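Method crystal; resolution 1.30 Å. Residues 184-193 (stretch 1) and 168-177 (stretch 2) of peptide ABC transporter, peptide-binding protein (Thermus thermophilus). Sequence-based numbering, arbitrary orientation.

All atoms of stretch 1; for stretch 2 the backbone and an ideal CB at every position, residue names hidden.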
ATOM      1  N   LYS A 184      25.182   7.479  -1.943  1.00 14.24           N
ATOM      2  CA  LYS A 184      25.672   7.487  -0.572  1.00 14.71           C
ATOM      3  C   LYS A 184      24.653   8.085   0.388  1.00 13.56           C
ATOM      4  O   LYS A 184      24.492   7.605   1.511  1.00 12.80           O
ATOM      5  CB  LYS A 184      26.992   8.261  -0.490  1.00 16.98           C
ATOM      6  CG  LYS A 184      28.188   7.502  -1.060  1.00 20.91           C
ATOM      7  CD  LYS A 184      27.940   7.041  -2.490  1.00 25.92           C
ATOM      8  CE  LYS A 184      29.030   6.097  -2.972  1.00 28.29           C
ATOM      9  NZ  LYS A 184      28.726   5.552  -4.326  1.00 30.06           N
ATOM     10  N   LEU A 185      23.956   9.126  -0.057  1.00 12.40           N
ATOM     11  CA  LEU A 185      22.953   9.775   0.779  1.00 11.79           C
ATOM     12  C   LEU A 185      21.789   8.820   1.046  1.00 10.88           C
ATOM     13  O   LEU A 185      21.280   8.739   2.167  1.00 11.76           O
ATOM     14  CB  LEU A 185      22.448  11.045   0.095  1.00 12.93           C
ATOM     15  CG  LEU A 185      21.477  11.909   0.900  1.00 11.59           C
ATOM     16  CD1 LEU A 185      22.100  12.319   2.233  1.00 13.82           C
ATOM     17  CD2 LEU A 185      21.120  13.134   0.082  1.00 13.33           C
ATOM     18  N   ASN A 186      21.375   8.092   0.014  1.00 11.10           N
ATOM     19  CA  ASN A 186      20.288   7.132   0.156  1.00 10.47           C
ATOM     20  C   ASN A 186      20.690   6.054   1.164  1.00 10.44           C
ATOM     21  O   ASN A 186      19.898   5.670   2.024  1.00 10.88           O
ATOM     22  CB  ASN A 186      19.962   6.505  -1.205  1.00 11.06           C
ATOM     23  CG  ASN A 186      18.866   5.459  -1.119  1.00  9.92           C
ATOM     24  OD1 ASN A 186      19.134   4.259  -1.183  1.00 12.40           O
ATOM     25  ND2 ASN A 186      17.625   5.909  -0.967  1.00 10.65           N
ATOM     26  N   GLU A 187      21.925   5.578   1.061  1.00 11.57           N
ATOM     27  CA  GLU A 187      22.420   4.555   1.975  1.00 12.75           C
ATOM     28  C   GLU A 187      22.428   5.068   3.412  1.00 11.41           C
ATOM     29  O   GLU A 187      22.063   4.345   4.341  1.00 11.16           O
ATOM     30  CB  GLU A 187      23.833   4.123   1.571  1.00 16.11           C
ATOM     31  CG  GLU A 187      24.473   3.114   2.511  1.00 23.23           C
ATOM     32  CD  GLU A 187      25.800   2.594   1.990  1.00 27.08           C
ATOM     33  OE1 GLU A 187      26.699   3.417   1.714  1.00 30.41           O
ATOM     34  OE2 GLU A 187      25.943   1.359   1.857  1.00 30.77           O
ATOM     35  N   LEU A 188      22.843   6.318   3.592  1.00 11.61           N
ATOM     36  CA  LEU A 188      22.896   6.916   4.918  1.00 11.56           C
ATOM     37  C   LEU A 188      21.524   6.903   5.581  1.00 11.16           C
ATOM     38  O   LEU A 188      21.384   6.499   6.736  1.00 10.91           O
ATOM     39  CB  LEU A 188      23.398   8.359   4.827  1.00 14.29           C
ATOM     40  CG  LEU A 188      23.585   9.090   6.156  1.00 15.04           C
ATOM     41  CD1 LEU A 188      24.832   8.575   6.859  1.00 18.08           C
ATOM     42  CD2 LEU A 188      23.711  10.580   5.897  1.00 17.17           C
ATOM     43  N   TYR A 189      20.510   7.347   4.850  1.00 11.03           N
ATOM     44  CA  TYR A 189      19.167   7.383   5.406  1.00 11.24           C
ATOM     45  C   TYR A 189      18.563   5.994   5.594  1.00 10.43           C
ATOM     46  O   TYR A 189      17.884   5.752   6.591  1.00 11.59           O
ATOM     47  CB  TYR A 189      18.255   8.261   4.545  1.00 11.58           C
ATOM     48  CG  TYR A 189      18.611   9.734   4.590  1.00 12.79           C
ATOM     49  CD1 TYR A 189      18.986  10.346   5.787  1.00 12.80           C
ATOM     50  CD2 TYR A 189      18.529  10.526   3.444  1.00 13.19           C
ATOM     51  CE1 TYR A 189      19.269  11.711   5.842  1.00 14.08           C
ATOM     52  CE2 TYR A 189      18.806  11.890   3.490  1.00 13.43           C
ATOM     53  CZ  TYR A 189      19.174  12.474   4.689  1.00 13.97           C
ATOM     54  OH  TYR A 189      19.442  13.824   4.741  1.00 16.99           O
ATOM     55  N   ARG A 190      18.805   5.076   4.660  1.00 10.93           N
ATOM     56  CA  ARG A 190      18.270   3.723   4.814  1.00 10.81           C
ATOM     57  C   ARG A 190      18.852   3.089   6.072  1.00 11.32           C
ATOM     58  O   ARG A 190      18.135   2.466   6.858  1.00 11.83           O
ATOM     59  CB  ARG A 190      18.618   2.832   3.613  1.00 11.77           C
ATOM     60  CG  ARG A 190      17.963   3.224   2.304  1.00 12.86           C
ATOM     61  CD  ARG A 190      18.303   2.237   1.187  1.00 11.98           C
ATOM     62  NE  ARG A 190      17.517   1.003   1.246  1.00 13.12           N
ATOM     63  CZ  ARG A 190      17.960  -0.167   1.698  1.00 12.29           C
ATOM     64  NH1 ARG A 190      19.203  -0.292   2.150  1.00 15.76           N
ATOM     65  NH2 ARG A 190      17.158  -1.224   1.686  1.00 14.35           N
ATOM     66  N   ASN A 191      20.158   3.253   6.264  1.00 11.46           N
ATOM     67  CA  ASN A 191      20.824   2.673   7.424  1.00 11.52           C
ATOM     68  C   ASN A 191      20.288   3.226   8.737  1.00 11.32           C
ATOM     69  O   ASN A 191      20.269   2.524   9.744  1.00 12.23           O
ATOM     70  CB  ASN A 191      22.341   2.874   7.333  1.00 13.19           C
ATOM     71  CG  ASN A 191      22.972   2.028   6.242  1.00 15.55           C
ATOM     72  OD1 ASN A 191      22.365   1.073   5.754  1.00 17.06           O
ATOM     73  ND2 ASN A 191      24.200   2.364   5.865  1.00 17.41           N
ATOM     74  N   PHE A 192      19.849   4.479   8.724  1.00 11.21           N
ATOM     75  CA  PHE A 192      19.279   5.094   9.917  1.00 10.31           C
ATOM     76  C   PHE A 192      18.048   4.290  10.347  1.00  9.62           C
ATOM     77  O   PHE A 192      17.957   3.837  11.488  1.00 10.53           O
ATOM     78  CB  PHE A 192      18.887   6.545   9.623  1.00 11.30           C
ATOM     79  CG  PHE A 192      17.990   7.160  10.663  1.00 10.23           C
ATOM     80  CD1 PHE A 192      18.408   7.286  11.984  1.00 10.14           C
ATOM     81  CD2 PHE A 192      16.723   7.614  10.316  1.00 10.80           C
ATOM     82  CE1 PHE A 192      17.570   7.857  12.946  1.00  9.88           C
ATOM     83  CE2 PHE A 192      15.884   8.182  11.265  1.00 12.60           C
ATOM     84  CZ  PHE A 192      16.309   8.303  12.583  1.00 11.51           C
ATOM     85  N   PHE A 193      17.105   4.103   9.430  1.00  9.71           N
ATOM     86  CA  PHE A 193      15.895   3.354   9.752  1.00  8.99           C
ATOM     87  C   PHE A 193      16.196   1.895  10.091  1.00  9.49           C
ATOM     88  O   PHE A 193      15.597   1.332  11.010  1.00  9.79           O
ATOM     89  CB  PHE A 193      14.902   3.427   8.587  1.00  9.50           C
ATOM     90  CG  PHE A 193      14.453   4.825   8.264  1.00  9.14           C
ATOM     91  CD1 PHE A 193      13.706   5.563   9.180  1.00 10.63           C
ATOM     92  CD2 PHE A 193      14.799   5.414   7.053  1.00  9.16           C
ATOM     93  CE1 PHE A 193      13.311   6.872   8.895  1.00 10.95           C
ATOM     94  CE2 PHE A 193      14.410   6.721   6.757  1.00  9.80           C
ATOM     95  CZ  PHE A 193      13.666   7.450   7.681  1.00 10.69           C
ATOM     96  N   UNK A 168      23.266  12.350  14.585  1.00 12.92           N
ATOM     97  CA  UNK A 168      24.522  11.891  14.011  1.00 14.06           C
ATOM     98  C   UNK A 168      24.374  11.732  12.501  1.00 13.82           C
ATOM     99  O   UNK A 168      25.281  12.074  11.739  1.00 14.75           O
ATOM    100  CB  UNK A 168      24.961  10.573  14.652  1.00 14.06           C
ATOM    101  N   UNK A 169      23.225  11.219  12.070  1.00 13.00           N
ATOM    102  CA  UNK A 169      22.957  11.030  10.651  1.00 13.13           C
ATOM    103  C   UNK A 169      22.932  12.382   9.942  1.00 13.04           C
ATOM    104  O   UNK A 169      23.512  12.533   8.868  1.00 13.36           O
ATOM    105  CB  UNK A 169      21.635  10.289  10.444  1.00 13.13           C
ATOM    106  N   UNK A 170      22.271  13.367  10.544  1.00 13.62           N
ATOM    107  CA  UNK A 170      22.204  14.701   9.956  1.00 15.09           C
ATOM    108  C   UNK A 170      23.596  15.292   9.786  1.00 15.31           C
ATOM    109  O   UNK A 170      23.902  15.898   8.758  1.00 16.29           O
ATOM    110  CB  UNK A 170      21.342  15.624  10.820  1.00 15.09           C
ATOM    111  N   UNK A 171      24.437  15.124  10.802  1.00 15.36           N
ATOM    112  CA  UNK A 171      25.794  15.650  10.751  1.00 16.18           C
ATOM    113  C   UNK A 171      26.548  15.027   9.582  1.00 16.45           C
ATOM    114  O   UNK A 171      27.276  15.713   8.866  1.00 17.99           O
ATOM    115  CB  UNK A 171      26.528  15.386  12.067  1.00 16.18           C
ATOM    116  N   UNK A 172      26.362  13.726   9.384  1.00 16.36           N
ATOM    117  CA  UNK A 172      27.031  13.022   8.297  1.00 16.44           C
ATOM    118  C   UNK A 172      26.475  13.443   6.940  1.00 16.84           C
ATOM    119  O   UNK A 172      27.209  13.517   5.955  1.00 17.87           O
ATOM    120  CB  UNK A 172      26.888  11.509   8.478  1.00 16.44           C
ATOM    121  N   UNK A 173      25.177  13.728   6.893  1.00 15.92           N
ATOM    122  CA  UNK A 173      24.528  14.131   5.652  1.00 16.72           C
ATOM    123  C   UNK A 173      25.008  15.487   5.138  1.00 17.30           C
ATOM    124  O   UNK A 173      24.923  15.763   3.942  1.00 16.33           O
ATOM    125  CB  UNK A 173      23.012  14.169   5.854  1.00 16.72           C
ATOM    126  N   UNK A 174      25.510  16.331   6.035  1.00 17.68           N
ATOM    127  CA  UNK A 174      25.993  17.651   5.634  1.00 19.80           C
ATOM    128  C   UNK A 174      27.156  17.552   4.655  1.00 20.09           C
ATOM    129  O   UNK A 174      27.400  18.473   3.876  1.00 21.59           O
ATOM    130  CB  UNK A 174      26.417  18.455   6.865  1.00 19.80           C
ATOM    131  N   UNK A 175      27.866  16.429   4.689  1.00 19.78           N
ATOM    132  CA  UNK A 175      28.998  16.246   3.796  1.00 20.90           C
ATOM    133  C   UNK A 175      28.648  15.578   2.481  1.00 20.58           C
ATOM    134  O   UNK A 175      29.537  15.185   1.724  1.00 22.52           O
ATOM    135  CB  UNK A 175      30.077  15.424   4.503  1.00 20.90           C
ATOM    136  N   UNK A 176      27.355  15.454   2.199  1.00 19.58           N
ATOM    137  CA  UNK A 176      26.903  14.817   0.967  1.00 19.08           C
ATOM    138  C   UNK A 176      25.989  15.725   0.150  1.00 19.44           C
ATOM    139  O   UNK A 176      25.105  16.385   0.696  1.00 21.44           O
ATOM    140  CB  UNK A 176      26.178  13.509   1.291  1.00 19.08           C
ATOM    141  N   UNK A 177      26.216  15.760  -1.159  1.00 19.51           N
ATOM    142  CA  UNK A 177      25.397  16.562  -2.062  1.00 19.56           C
ATOM    143  C   UNK A 177      24.303  15.663  -2.640  1.00 18.19           C
ATOM    144  O   UNK A 177      24.597  14.664  -3.293  1.00 17.93           O
ATOM    145  CB  UNK A 177      26.244  17.187  -3.173  1.00 19.56           C
TER

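Stretch 1 is helical throughout, and the helical part of stretch 2 runs antiparallel to it, the axes at 177° and 10.4 Å apart at closest approach. What stretch 1 offers is a largely apolar ridge: Leu185, Leu188, Tyr189 and Phe192.

Position 168 has helical angles (-68/-40), and its ideal CB finds nothing of stretch 1 within 5.5 Å. Almost any helix-compatible residue would suit; it is Arg168, bonded elsewhere in the structure.

At 169 the CA-to-CB bond points toward stretch 1. The ideal CB lies 4.7 Å from Phe192 CD1 and 4.9 Å from Leu188 CG, distances that leave space for another layer of carbon but offer no polar side-chain partner nearby. Valine, isoleucine or leucine would be reasonable. The residue is Val169, chi1 t, whose two methyls divide the work: CG1 lies 3.8 Å from Leu188 CG and 3.9 Å from Tyr189 CD1, while CG2 lies 3.8 Å from Phe192 CD1.

Positions 170 and 171 point away, so stretch 1 constrains neither; they are Lys170 and Ala171.

At 172 the bond points toward stretch 1 again, and the ideal CB is already 3.9 Å from Leu188 CD1. A small residue makes contact without further reach, although a longer chain directed aside is not excluded. Ala172 places its methyl in that contact.

Position 173 is tighter. Its ideal CB sits 3.7 Å from Leu188 CD2, 3.8 Å from Tyr189 OH and 4.2 Å from Leu185 CD1, so three atoms crowd the CB from the stretch 1 side and favor a small residue such as alanine, with glycine or serine conceivable. Ala173 packs its CB 3.6 Å from Leu188 CD2 and 3.7 Å from Tyr189 OH; the latter is a contact, not a hydrogen bond, since a methyl carbon cannot serve the hydroxyl.

A type I turn spans 173 to 176. Position 174 points away and is open to many residues, here Arg174. Position 175, at -91/11, has nothing of stretch 1 near its ideal CB and room for a side chain; these angles do not demand glycine, yet it is Gly175.

At 176 the backbone is extended (-124/136), the bond points toward stretch 1, and the ideal CB is 4.4 Å from Leu185 CD1. A medium or large apolar chain suits this; Leu176, chi1 m and chi2 t, brings CD1 to 3.7 Å from Leu185 CA and 4.0 Å from Leu185 CD1, with its CD2 4.3 Å from Lys184 CB.

Position 177 points away, leaving polar residues as plausible as others. Asp177 bonds outside this pair.

No hydrogen bond crosses between the stretches; 426 Å² is buried, mainly through apolar packing.

Stretch 2 (168-177) RVKAAARGLD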
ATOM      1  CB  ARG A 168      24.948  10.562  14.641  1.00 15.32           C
ATOM      2  CG  ARG A 168      25.408  10.690  16.089  1.00 17.33           C
ATOM      3  CD  ARG A 168      26.036   9.398  16.591  1.00 20.64           C
ATOM      4  NE  ARG A 168      25.043   8.381  16.926  1.00 22.32           N
ATOM      5  CZ  ARG A 168      24.317   8.381  18.040  1.00 22.37           C
ATOM      6  NH1 ARG A 168      24.472   9.348  18.935  1.00 24.05           N
ATOM      7  NH2 ARG A 168      23.436   7.415  18.261  1.00 20.92           N
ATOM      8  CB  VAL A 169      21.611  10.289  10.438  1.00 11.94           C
ATOM      9  CG1 VAL A 169      21.253  10.249   8.954  1.00 13.18           C
ATOM     10  CG2 VAL A 169      21.718   8.873  10.993  1.00 13.68           C
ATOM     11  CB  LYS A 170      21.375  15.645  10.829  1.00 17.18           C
ATOM     12  CG  LYS A 170      19.883  15.410  10.774  1.00 20.03           C
ATOM     13  CD  LYS A 170      19.121  16.578  11.389  1.00 21.76           C
ATOM     14  CE  LYS A 170      19.483  16.786  12.852  1.00 21.58           C
ATOM     15  NZ  LYS A 170      18.758  17.952  13.432  1.00 21.30           N
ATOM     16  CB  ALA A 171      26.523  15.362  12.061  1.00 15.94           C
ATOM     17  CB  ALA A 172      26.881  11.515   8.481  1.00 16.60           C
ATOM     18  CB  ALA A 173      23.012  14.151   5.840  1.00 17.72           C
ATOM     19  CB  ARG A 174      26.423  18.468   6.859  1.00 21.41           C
ATOM     20  CG  ARG A 174      25.266  18.912   7.742  1.00 23.16           C
ATOM     21  CD  ARG A 174      25.711  19.845   8.870  1.00 24.85           C
ATOM     22  NE  ARG A 174      26.265  21.110   8.385  1.00 27.38           N
ATOM     23  CZ  ARG A 174      27.558  21.331   8.164  1.00 28.29           C
ATOM     24  NH1 ARG A 174      28.448  20.372   8.383  1.00 29.65           N
ATOM     25  NH2 ARG A 174      27.964  22.517   7.727  1.00 29.20           N
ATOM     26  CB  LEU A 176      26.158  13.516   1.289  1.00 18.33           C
ATOM     27  CG  LEU A 176      26.898  12.450   2.102  1.00 18.78           C
ATOM     28  CD1 LEU A 176      25.950  11.304   2.424  1.00 19.39           C
ATOM     29  CD2 LEU A 176      28.104  11.944   1.325  1.00 18.98           C
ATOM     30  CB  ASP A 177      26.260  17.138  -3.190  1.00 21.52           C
ATOM     31  CG  ASP A 177      25.436  17.603  -4.377  1.00 22.95           C
ATOM     32  OD1 ASP A 177      24.398  18.264  -4.165  1.00 24.16           O
ATOM     33  OD2 ASP A 177      25.835  17.313  -5.525  1.00 26.51           O
TER
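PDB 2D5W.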